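SIRV1 hypothetical protein ORF119 (Sulfolobus islandicus rudivirus 1 variant xx, PDB 2X3G) is a small viral protein of unknown function that forms a two-chain assembly and may act at the host membrane. Local coordinates at residues 6-10 / 67-71. Sequence-based numbering, arbitrary orientation.
Sequences VLNFH and ILVFT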
# COMPACT_ATOMS: atom_id res chain seq x y z
N VAL A 6 -17.01 -1.29 4.73
CA VAL A 6 -17.09 -2.61 4.09
C VAL A 6 -18.02 -3.52 4.88
O VAL A 6 -18.85 -4.20 4.30
CB VAL A 6 -15.69 -3.26 3.89
CG1 VAL A 6 -15.79 -4.78 3.62
CG2 VAL A 6 -14.94 -2.55 2.74
N LEU A 7 -17.91 -3.55 6.20
CA LEU A 7 -18.80 -4.40 7.00
C LEU A 7 -20.26 -3.99 6.92
O LEU A 7 -21.15 -4.82 6.79
CB LEU A 7 -18.39 -4.37 8.46
CG LEU A 7 -17.04 -5.02 8.72
CD1 LEU A 7 -16.48 -4.50 10.01
CD2 LEU A 7 -17.15 -6.55 8.71
N ASN A 8 -20.48 -2.69 7.03
CA ASN A 8 -21.82 -2.13 6.89
C ASN A 8 -22.49 -2.48 5.56
O ASN A 8 -23.64 -2.94 5.54
CB ASN A 8 -21.80 -0.61 7.13
CG ASN A 8 -21.96 -0.26 8.59
OD1 ASN A 8 -22.64 -0.97 9.33
ND2 ASN A 8 -21.35 0.86 9.02
N PHE A 9 -21.77 -2.29 4.46
CA PHE A 9 -22.32 -2.61 3.15
C PHE A 9 -22.48 -4.12 3.00
O PHE A 9 -23.48 -4.60 2.50
CB PHE A 9 -21.43 -2.08 2.02
CG PHE A 9 -21.27 -0.58 2.00
CD1 PHE A 9 -22.20 0.27 2.58
CD2 PHE A 9 -20.19 -0.02 1.35
CE1 PHE A 9 -22.03 1.63 2.53
CE2 PHE A 9 -20.03 1.34 1.29
CZ PHE A 9 -20.94 2.17 1.89
N HIS A 10 -21.51 -4.90 3.47
CA HIS A 10 -21.59 -6.35 3.32
C HIS A 10 -22.91 -6.88 3.89
O HIS A 10 -23.53 -7.77 3.32
CB HIS A 10 -20.45 -7.02 4.06
CG HIS A 10 -20.36 -8.49 3.81
ND1 HIS A 10 -20.48 -9.05 2.57
CD2 HIS A 10 -20.14 -9.52 4.67
CE1 HIS A 10 -20.34 -10.36 2.66
NE2 HIS A 10 -20.11 -10.67 3.92
N ILE A 67 -11.55 -5.93 -6.28
CA ILE A 67 -12.73 -5.11 -6.25
C ILE A 67 -13.81 -5.80 -5.43
O ILE A 67 -14.09 -6.97 -5.65
CB ILE A 67 -13.25 -4.85 -7.68
CG1 ILE A 67 -12.17 -4.19 -8.54
CG2 ILE A 67 -14.47 -3.96 -7.67
CD1 ILE A 67 -12.70 -3.76 -9.91
N LEU A 68 -14.40 -5.07 -4.47
CA LEU A 68 -15.67 -5.48 -3.87
C LEU A 68 -16.80 -4.66 -4.43
O LEU A 68 -16.74 -3.43 -4.48
CB LEU A 68 -15.69 -5.29 -2.36
CG LEU A 68 -14.92 -6.27 -1.53
CD1 LEU A 68 -15.02 -5.81 -0.07
CD2 LEU A 68 -15.46 -7.68 -1.70
N VAL A 69 -17.83 -5.35 -4.88
CA VAL A 69 -19.05 -4.72 -5.39
C VAL A 69 -20.17 -5.13 -4.44
O VAL A 69 -20.43 -6.31 -4.24
CB VAL A 69 -19.34 -5.15 -6.84
CG1 VAL A 69 -20.73 -4.65 -7.30
CG2 VAL A 69 -18.24 -4.66 -7.81
N PHE A 70 -20.81 -4.15 -3.83
CA PHE A 70 -22.00 -4.34 -3.02
C PHE A 70 -23.22 -3.88 -3.81
O PHE A 70 -23.29 -2.73 -4.21
CB PHE A 70 -21.89 -3.49 -1.78
CG PHE A 70 -20.64 -3.75 -1.01
CD1 PHE A 70 -19.51 -2.94 -1.19
CD2 PHE A 70 -20.57 -4.80 -0.10
CE1 PHE A 70 -18.36 -3.16 -0.47
CE2 PHE A 70 -19.44 -5.01 0.62
CZ PHE A 70 -18.31 -4.20 0.44
N THR A 71 -24.18 -4.77 -3.99
CA THR A 71 -25.31 -4.52 -4.87
C THR A 71 -26.49 -5.42 -4.48
O THR A 71 -26.33 -6.49 -3.90
CB THR A 71 -24.92 -4.77 -6.35
OG1 THR A 71 -25.99 -4.41 -7.23
CG2 THR A 71 -24.55 -6.23 -6.62
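Phe9 and Phe70 meet as an edge-to-face aromatic pair where helix 2-10 packs against one face of the four-stranded antiparallel sheet of this alpha+beta fold. The axes of segments 6-10 and 67-71 approach to 9.2 Å, a gap filled largely by the Phe70 ring. Phe70 points from the strand toward the helix, and the methylene of Phe9 sits over the centre of its ring: CB of Phe9 lies 3.6 Å from the Phe70 centroid, only 14° off the ring normal, a CH-pi contact. With CG anti to its carbonyl carbon (chi1 -61°), the ring of Phe9 runs away from the strand, yet its edge still faces Phe70, the planes at 65°. It also stacks with His49 and packs on Met118 of the second subunit. Beta-branched Val6 is compact enough to fit beside both strand residues, its CG1 3.9 Å from Leu68 CD1 and 4.1 Å from Phe70 CZ. Leu68 extends this apolar layer to Met109 of helix 99-109. From its side chain His10 brings CB to Phe70; its imidazole suits the buried site because both nitrogens are hydrogen-bonded, ND1 with Thr16 OG1 and NE2 with Pro96 O. The backbone N of His10, bonded to Val6 O at 2.9 Å, lies 3.5 Å from Phe70 CE2.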